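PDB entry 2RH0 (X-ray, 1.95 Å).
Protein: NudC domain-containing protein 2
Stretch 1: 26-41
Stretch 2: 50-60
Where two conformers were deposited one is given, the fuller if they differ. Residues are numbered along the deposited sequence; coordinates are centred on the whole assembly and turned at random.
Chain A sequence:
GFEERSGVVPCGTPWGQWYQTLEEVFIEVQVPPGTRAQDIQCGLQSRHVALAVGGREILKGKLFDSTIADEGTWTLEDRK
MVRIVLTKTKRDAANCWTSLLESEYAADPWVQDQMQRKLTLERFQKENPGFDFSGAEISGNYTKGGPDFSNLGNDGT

Stretch 1 26-41: FIEVQVPPGTRAQDIQ
Stretch 2 (50-60) ALAVGGREILK

Val53, Val29 and Gln41 cover the most surface in this contact, which buries 559 Å² summed over both sides. Stretch 1 holds strand 26-30, a loop, a 3-10 segment at 37-39 and a strand starting at Ile40. Stretch 2 is a hairpin. Its strands 50-53 and 56-60 are joined by a type I' turn from Val53 to Arg56. Gly54 (phi/psi 48/43) and Gly55 (75/-2) occupy the turn, and positive phi favours glycine at both.

Gln41 pairs with Ala52. It lies antiparallel to Ala52 as a hydrogen-bonded pair, CA-CA 5.3 Å. Gln41 N donates to Ala52 O at 3.0 Å, and Ala52 N donates to Gln41 O at 2.9 Å. Leu51 CA adds a CA-H...O contact to Gln41 O at 3.4 Å. The backbone of Gln41 is extended (-121/122). Its side chain has chi1 t and chi2 p. CB shares a sheet face with that of Ala52, but the end of the side chain leads away. Two conformers were deposited for this residue.

Val53 is the next partner along. It faces Ile40 as a non-hydrogen-bonded pair, CA-CA 4.8 Å, with both side chains on the sheet face opposite to Gln41 and Ala52. Val53 is extended (-119/127) with chi1 t. Val53 CG2 packs on Val31 CG1 at 3.7 Å and on Ile40 CD1 at 4.0 Å. Val53 CG1 lies 3.6 Å from Thr35 CG2. Together the two methyls meet the loop, at Val31 and Thr35, and the strand that starts at Ile40. Ile40 is m, m, and its CG2 reaches Leu51 CD1 at 3.8 Å.

Asp39 O closes the pairing at the turn. It accepts from Gly54 N at 2.8 Å and receives a CA-H...O contact from Val53 CA at 3.5 Å. A water donates to Asp39 O at 3.2 Å and accepts from Gly55 N at 3.0 Å, bridging the stretches. The Asp39 carboxylate is held within its own stretch: Arg36 NH2 forms a salt bridge to Asp39 OD1 at 3.0 Å.

Val29 makes a purely side-chain, apolar contact, joined to the paired strands through Leu51, whose CD2 meets Val29 CG2 at 3.9 Å. Its CA is 8.3 Å from that of Ile58, so side chains span the gap. Val29 (-115/113, chi1 t) points toward stretch 2. Val29 CG1 meets Ile58 CG2 at 3.7 Å. Two residues earlier, Ile27 also points toward the hairpin, with Ile27 CG2 4.0 Å from Leu59 CD2.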

ATOM      1  N   PHE A  26       3.419 -11.089   1.295  1.00 22.15           N
ATOM      2  CA  PHE A  26       2.280 -10.555   2.051  1.00 23.14           C
ATOM      3  C   PHE A  26       1.070 -10.589   1.170  1.00 23.18           C
ATOM      4  O   PHE A  26       1.153 -10.228   0.006  1.00 22.51           O
ATOM      5  CB  PHE A  26       2.572  -9.108   2.516  1.00 26.58           C
ATOM      6  CG  PHE A  26       3.789  -9.005   3.425  1.00 27.69           C
ATOM      7  CD1 PHE A  26       5.052  -8.983   2.901  1.00 28.38           C
ATOM      8  CD2 PHE A  26       3.648  -8.938   4.807  1.00 26.75           C
ATOM      9  CE1 PHE A  26       6.164  -8.936   3.707  1.00 25.53           C
ATOM     10  CE2 PHE A  26       4.774  -8.872   5.624  1.00 27.57           C
ATOM     11  CZ  PHE A  26       6.025  -8.877   5.062  1.00 26.28           C
ATOM     12  N   ILE A  27      -0.029 -11.101   1.703  1.00 21.58           N
ATOM     13  CA  ILE A  27      -1.292 -11.191   0.967  1.00 22.97           C
ATOM     14  C   ILE A  27      -2.334 -10.538   1.828  1.00 23.62           C
ATOM     15  O   ILE A  27      -2.592 -11.010   2.923  1.00 23.77           O
ATOM     16  CB  ILE A  27      -1.737 -12.668   0.643  1.00 23.07           C
ATOM     17  CG1 ILE A  27      -0.556 -13.490   0.111  1.00 24.34           C
ATOM     18  CG2 ILE A  27      -2.933 -12.670  -0.367  1.00 20.72           C
ATOM     19  CD1 ILE A  27      -0.875 -14.963  -0.067  1.00 24.82           C
ATOM     20  N   GLU A  28      -2.928  -9.447   1.340  1.00 22.95           N
ATOM     21  CA  GLU A  28      -3.993  -8.771   2.038  1.00 27.09           C
ATOM     22  C   GLU A  28      -5.313  -8.948   1.319  1.00 28.45           C
ATOM     23  O   GLU A  28      -5.493  -8.471   0.200  1.00 29.98           O
ATOM     24  CB  GLU A  28      -3.638  -7.269   2.202  1.00 29.30           C
ATOM     25  CG  GLU A  28      -2.317  -7.075   2.973  1.00 32.21           C
ATOM     26  CD  GLU A  28      -2.015  -5.659   3.315  1.00 35.75           C
ATOM     27  OE1 GLU A  28      -2.690  -4.762   2.772  1.00 43.28           O
ATOM     28  OE2 GLU A  28      -1.089  -5.458   4.131  1.00 41.40           O
ATOM     29  N   VAL A  29      -6.256  -9.607   1.979  1.00 27.53           N
ATOM     30  CA  VAL A  29      -7.532 -10.004   1.373  1.00 28.64           C
ATOM     31  C   VAL A  29      -8.674  -9.274   2.065  1.00 31.32           C
ATOM     32  O   VAL A  29      -8.895  -9.484   3.232  1.00 31.89           O
ATOM     33  CB  VAL A  29      -7.709 -11.546   1.488  1.00 28.47           C
ATOM     34  CG1 VAL A  29      -8.956 -12.061   0.724  1.00 25.18           C
ATOM     35  CG2 VAL A  29      -6.421 -12.250   1.017  1.00 24.86           C
ATOM     36  N   GLN A  30      -9.358  -8.365   1.367  1.00 32.21           N
ATOM     37  CA  GLN A  30     -10.520  -7.697   1.932  1.00 34.71           C
ATOM     38  C   GLN A  30     -11.640  -8.684   2.195  1.00 32.23           C
ATOM     39  O   GLN A  30     -11.915  -9.555   1.386  1.00 34.29           O
ATOM     40  CB  GLN A  30     -11.024  -6.595   0.999  1.00 36.68           C
ATOM     41  CG  GLN A  30     -10.037  -5.424   0.875  1.00 46.37           C
ATOM     42  CD  GLN A  30      -9.870  -4.669   2.172  1.00 54.46           C
ATOM     43  OE1 GLN A  30     -10.865  -4.313   2.812  1.00 68.85           O
ATOM     44  NE2 GLN A  30      -8.617  -4.422   2.579  1.00 47.75           N
ATOM     45  N   VAL A  31     -12.239  -8.591   3.371  1.00 30.38           N
ATOM     46  CA  VAL A  31     -13.358  -9.454   3.719  1.00 31.98           C
ATOM     47  C   VAL A  31     -14.513  -8.580   4.214  1.00 32.39           C
ATOM     48  O   VAL A  31     -14.296  -7.413   4.568  1.00 30.89           O
ATOM     49  CB  VAL A  31     -12.949 -10.554   4.754  1.00 31.81           C
ATOM     50  CG1 VAL A  31     -11.878 -11.444   4.145  1.00 28.76           C
ATOM     51  CG2 VAL A  31     -12.460  -9.959   6.090  1.00 27.38           C
ATOM     52  N   PRO A  32     -15.738  -9.120   4.197  1.00 33.35           N
ATOM     53  CA  PRO A  32     -16.857  -8.349   4.729  1.00 37.02           C
ATOM     54  C   PRO A  32     -16.633  -7.953   6.181  1.00 40.86           C
ATOM     55  O   PRO A  32     -15.988  -8.703   6.939  1.00 41.85           O
ATOM     56  CB  PRO A  32     -18.043  -9.288   4.554  1.00 36.25           C
ATOM     57  CG  PRO A  32     -17.650 -10.151   3.397  1.00 36.51           C
ATOM     58  CD  PRO A  32     -16.178 -10.389   3.592  1.00 34.00           C
ATOM     59  N   PRO A  33     -17.159  -6.785   6.583  1.00 43.11           N
ATOM     60  CA  PRO A  33     -16.872  -6.240   7.914  1.00 43.30           C
ATOM     61  C   PRO A  33     -17.367  -7.087   9.101  1.00 43.10           C
ATOM     62  O   PRO A  33     -16.820  -6.970  10.214  1.00 45.40           O
ATOM     63  CB  PRO A  33     -17.579  -4.881   7.891  1.00 44.58           C
ATOM     64  CG  PRO A  33     -17.840  -4.601   6.440  1.00 44.60           C
ATOM     65  CD  PRO A  33     -18.094  -5.918   5.847  1.00 45.05           C
ATOM     66  N   GLY A  34     -18.375  -7.933   8.874  1.00 40.05           N
ATOM     67  CA  GLY A  34     -18.855  -8.823   9.932  1.00 39.07           C
ATOM     68  C   GLY A  34     -18.111 -10.157  10.028  1.00 37.01           C
ATOM     69  O   GLY A  34     -18.526 -11.045  10.765  1.00 37.67           O
ATOM     70  N   THR A  35     -17.019 -10.306   9.279  1.00 32.97           N
ATOM     71  CA  THR A  35     -16.262 -11.546   9.294  1.00 30.71           C
ATOM     72  C   THR A  35     -15.617 -11.751  10.633  1.00 30.24           C
ATOM     73  O   THR A  35     -15.080 -10.799  11.224  1.00 28.86           O
ATOM     74  CB  THR A  35     -15.185 -11.519   8.208  1.00 32.39           C
ATOM     75  OG1 THR A  35     -15.833 -11.244   6.963  1.00 32.13           O
ATOM     76  CG2 THR A  35     -14.401 -12.892   8.134  1.00 29.78           C
ATOM     77  N   ARG A  36     -15.635 -13.003  11.107  1.00 31.69           N
ATOM     78  CA  ARG A  36     -15.072 -13.369  12.399  1.00 31.24           C
ATOM     79  C   ARG A  36     -14.053 -14.441  12.149  1.00 29.63           C
ATOM     80  O   ARG A  36     -14.153 -15.179  11.163  1.00 27.25           O
ATOM     81  CB  ARG A  36     -16.161 -13.953  13.287  1.00 31.64           C
ATOM     82  CG  ARG A  36     -17.406 -13.079  13.451  1.00 39.12           C
ATOM     83  CD  ARG A  36     -18.641 -13.890  13.945  1.00 38.37           C
ATOM     84  NE  ARG A  36     -19.052 -14.912  12.972  1.00 43.20           N
ATOM     85  CZ  ARG A  36     -20.087 -15.743  13.126  1.00 46.62           C
ATOM     86  NH1 ARG A  36     -20.857 -15.674  14.207  1.00 48.13           N
ATOM     87  NH2 ARG A  36     -20.364 -16.651  12.187  1.00 41.42           N
ATOM     88  N   ALA A  37     -13.082 -14.569  13.044  1.00 29.87           N
ATOM     89  CA  ALA A  37     -12.034 -15.603  12.895  1.00 28.77           C
ATOM     90  C   ALA A  37     -12.602 -16.998  12.681  1.00 28.78           C
ATOM     91  O   ALA A  37     -12.023 -17.851  11.937  1.00 28.39           O
ATOM     92  CB  ALA A  37     -11.077 -15.579  14.094  1.00 28.93           C
ATOM     93  N   GLN A  38     -13.722 -17.265  13.346  1.00 28.83           N
ATOM     94  CA  GLN A  38     -14.379 -18.552  13.186  1.00 30.09           C
ATOM     95  C   GLN A  38     -14.861 -18.818  11.774  1.00 28.54           C
ATOM     96  O   GLN A  38     -15.090 -19.969  11.426  1.00 28.79           O
ATOM     97  CB  GLN A  38     -15.542 -18.717  14.164  1.00 31.84           C
ATOM     98  CG  GLN A  38     -16.771 -17.850  13.916  1.00 35.71           C
ATOM     99  CD  GLN A  38     -17.813 -18.072  14.986  1.00 33.26           C
ATOM    100  OE1 GLN A  38     -17.828 -17.383  16.004  1.00 33.77           O
ATOM    101  NE2 GLN A  38     -18.634 -19.099  14.800  1.00 32.15           N
ATOM    102  N   ASP A  39     -15.021 -17.767  10.960  1.00 28.11           N
ATOM    103  CA  ASP A  39     -15.493 -17.904   9.575  1.00 28.96           C
ATOM    104  C   ASP A  39     -14.408 -18.217   8.518  1.00 27.32           C
ATOM    105  O   ASP A  39     -14.715 -18.384   7.353  1.00 27.92           O
ATOM    106  CB  ASP A  39     -16.178 -16.591   9.164  1.00 29.59           C
ATOM    107  CG  ASP A  39     -17.407 -16.281   9.985  1.00 34.54           C
ATOM    108  OD1 ASP A  39     -18.162 -17.253  10.278  1.00 36.94           O
ATOM    109  OD2 ASP A  39     -17.612 -15.073  10.310  1.00 31.32           O
ATOM    110  N   ILE A  40     -13.157 -18.320   8.945  1.00 26.51           N
ATOM    111  CA  ILE A  40     -12.011 -18.442   8.080  1.00 26.25           C
ATOM    112  C   ILE A  40     -11.512 -19.883   8.017  1.00 28.25           C
ATOM    113  O   ILE A  40     -11.320 -20.499   9.060  1.00 28.18           O
ATOM    114  CB  ILE A  40     -10.801 -17.594   8.653  1.00 27.21           C
ATOM    115  CG1 ILE A  40     -11.144 -16.096   8.845  1.00 27.88           C
ATOM    116  CG2 ILE A  40      -9.530 -17.705   7.804  1.00 22.54           C
ATOM    117  CD1 ILE A  40     -11.730 -15.446   7.701  1.00 30.54           C
ATOM    118  N   GLN A  41     -11.324 -20.402   6.805  1.00 28.74           N
ATOM    119  CA  GLN A  41     -10.551 -21.635   6.638  0.50 27.89           C
ATOM    120  C   GLN A  41      -9.386 -21.276   5.721  1.00 26.99           C
ATOM    121  O   GLN A  41      -9.548 -20.763   4.619  1.00 28.02           O
ATOM    122  CB  GLN A  41     -11.359 -22.813   6.104  0.50 28.78           C
ATOM    123  CG  GLN A  41     -10.670 -24.192   6.364  0.50 34.04           C
ATOM    124  CD  GLN A  41     -10.586 -24.557   7.861  0.50 36.32           C
ATOM    125  OE1 GLN A  41      -9.495 -24.654   8.434  0.50 45.60           O
ATOM    126  NE2 GLN A  41     -11.737 -24.717   8.496  0.50 36.09           N
ATOM    127  N   ALA A  50      -4.822 -21.551   0.260  1.00 25.81           N
ATOM    128  CA  ALA A  50      -6.277 -21.635   0.106  1.00 27.97           C
ATOM    129  C   ALA A  50      -6.920 -20.841   1.195  1.00 27.58           C
ATOM    130  O   ALA A  50      -6.548 -20.976   2.355  1.00 30.79           O
ATOM    131  CB  ALA A  50      -6.772 -23.098   0.166  1.00 27.59           C
ATOM    132  N   LEU A  51      -7.886 -20.019   0.827  1.00 27.30           N
ATOM    133  CA  LEU A  51      -8.607 -19.197   1.783  1.00 26.25           C
ATOM    134  C   LEU A  51     -10.063 -19.164   1.394  1.00 27.03           C
ATOM    135  O   LEU A  51     -10.404 -18.867   0.250  1.00 28.14           O
ATOM    136  CB  LEU A  51      -8.041 -17.787   1.808  1.00 26.98           C
ATOM    137  CG  LEU A  51      -8.754 -16.705   2.633  1.00 28.47           C
ATOM    138  CD1 LEU A  51      -8.736 -16.934   4.150  1.00 22.11           C
ATOM    139  CD2 LEU A  51      -8.073 -15.482   2.301  1.00 27.49           C
ATOM    140  N   ALA A  52     -10.915 -19.481   2.356  1.00 26.49           N
ATOM    141  CA  ALA A  52     -12.358 -19.431   2.208  1.00 27.71           C
ATOM    142  C   ALA A  52     -12.866 -18.668   3.424  1.00 30.07           C
ATOM    143  O   ALA A  52     -12.333 -18.840   4.514  1.00 26.94           O
ATOM    144  CB  ALA A  52     -12.950 -20.809   2.171  1.00 28.54           C
ATOM    145  N   VAL A  53     -13.804 -17.749   3.178  1.00 32.22           N
ATOM    146  CA  VAL A  53     -14.459 -16.929   4.189  1.00 35.15           C
ATOM    147  C   VAL A  53     -15.958 -17.258   4.139  1.00 39.27           C
ATOM    148  O   VAL A  53     -16.593 -17.246   3.069  1.00 38.43           O
ATOM    149  CB  VAL A  53     -14.283 -15.406   3.969  1.00 34.98           C
ATOM    150  CG1 VAL A  53     -14.948 -14.658   5.080  1.00 35.75           C
ATOM    151  CG2 VAL A  53     -12.828 -15.014   3.915  1.00 36.32           C
ATOM    152  N   GLY A  54     -16.518 -17.595   5.297  1.00 42.68           N
ATOM    153  CA  GLY A  54     -17.915 -17.999   5.372  1.00 43.74           C
ATOM    154  C   GLY A  54     -18.246 -19.031   4.315  1.00 45.80           C
ATOM    155  O   GLY A  54     -19.268 -18.918   3.655  1.00 48.24           O
ATOM    156  N   GLY A  55     -17.362 -20.014   4.125  1.00 45.02           N
ATOM    157  CA  GLY A  55     -17.560 -21.093   3.154  1.00 45.18           C
ATOM    158  C   GLY A  55     -17.360 -20.753   1.686  1.00 45.11           C
ATOM    159  O   GLY A  55     -17.477 -21.647   0.851  1.00 45.77           O
ATOM    160  N   ARG A  56     -17.060 -19.482   1.382  1.00 44.65           N
ATOM    161  CA  ARG A  56     -16.850 -18.971   0.018  1.00 44.72           C
ATOM    162  C   ARG A  56     -15.352 -18.916  -0.295  1.00 42.55           C
ATOM    163  O   ARG A  56     -14.625 -18.197   0.365  1.00 38.91           O
ATOM    164  CB  ARG A  56     -17.430 -17.550  -0.066  1.00 44.19           C
ATOM    165  CG  ARG A  56     -17.425 -16.877  -1.440  1.00 52.94           C
ATOM    166  CD  ARG A  56     -18.182 -15.485  -1.430  1.00 57.53           C
ATOM    167  NE  ARG A  56     -17.352 -14.320  -1.043  1.00 68.66           N
ATOM    168  CZ  ARG A  56     -17.121 -13.884   0.209  1.00 76.79           C
ATOM    169  NH1 ARG A  56     -17.627 -14.511   1.281  1.00 80.01           N
ATOM    170  NH2 ARG A  56     -16.355 -12.800   0.399  1.00 71.23           N
ATOM    171  N   GLU A  57     -14.893 -19.644  -1.309  1.00 42.31           N
ATOM    172  CA  GLU A  57     -13.470 -19.662  -1.649  1.00 42.76           C
ATOM    173  C   GLU A  57     -13.099 -18.329  -2.231  1.00 40.24           C
ATOM    174  O   GLU A  57     -13.740 -17.887  -3.183  1.00 40.05           O
ATOM    175  CB  GLU A  57     -13.172 -20.760  -2.671  1.00 44.13           C
ATOM    176  CG  GLU A  57     -11.709 -20.921  -3.061  1.00 49.14           C
ATOM    177  CD  GLU A  57     -11.545 -21.849  -4.268  1.00 52.20           C
ATOM    178  OE1 GLU A  57     -11.964 -23.034  -4.193  1.00 62.63           O
ATOM    179  OE2 GLU A  57     -11.008 -21.378  -5.306  1.00 64.75           O
ATOM    180  N   ILE A  58     -12.087 -17.676  -1.655  1.00 36.54           N
ATOM    181  CA  ILE A  58     -11.623 -16.376  -2.145  1.00 35.70           C
ATOM    182  C   ILE A  58     -10.313 -16.473  -2.924  1.00 35.13           C
ATOM    183  O   ILE A  58     -10.116 -15.770  -3.907  1.00 32.22           O
ATOM    184  CB  ILE A  58     -11.382 -15.388  -1.004  1.00 36.40           C
ATOM    185  CG1 ILE A  58     -12.548 -15.358  -0.032  1.00 40.72           C
ATOM    186  CG2 ILE A  58     -11.141 -14.030  -1.564  1.00 37.31           C
ATOM    187  CD1 ILE A  58     -13.863 -15.165  -0.686  1.00 46.64           C
ATOM    188  N   LEU A  59      -9.427 -17.369  -2.497  1.00 32.45           N
ATOM    189  CA  LEU A  59      -8.144 -17.508  -3.109  1.00 33.50           C
ATOM    190  C   LEU A  59      -7.680 -18.941  -2.962  1.00 32.43           C
ATOM    191  O   LEU A  59      -7.837 -19.540  -1.923  1.00 33.13           O
ATOM    192  CB  LEU A  59      -7.180 -16.561  -2.412  1.00 33.96           C
ATOM    193  CG  LEU A  59      -5.697 -16.814  -2.509  1.00 35.57           C
ATOM    194  CD1 LEU A  59      -5.210 -16.619  -3.950  1.00 42.47           C
ATOM    195  CD2 LEU A  59      -5.017 -15.855  -1.556  1.00 40.26           C
ATOM    196  N   LYS A  60      -7.110 -19.498  -4.012  1.00 31.43           N
ATOM    197  CA  LYS A  60      -6.658 -20.877  -3.965  1.00 33.08           C
ATOM    198  C   LYS A  60      -5.761 -21.094  -5.137  1.00 31.89           C
ATOM    199  O   LYS A  60      -6.161 -20.813  -6.264  1.00 33.26           O
ATOM    200  CB  LYS A  60      -7.840 -21.828  -4.108  1.00 33.10           C
ATOM    201  CG  LYS A  60      -7.466 -23.315  -3.974  1.00 38.63           C
ATOM    202  CD  LYS A  60      -8.640 -24.193  -4.328  1.00 41.80           C
ATOM    203  CE  LYS A  60      -8.606 -25.525  -3.593  1.00 53.65           C
ATOM    204  NZ  LYS A  60      -7.271 -26.169  -3.588  1.00 59.16           N
TER
HETATM  205  O   HOH W   1     -14.761 -20.846   5.333  1.00 33.57           O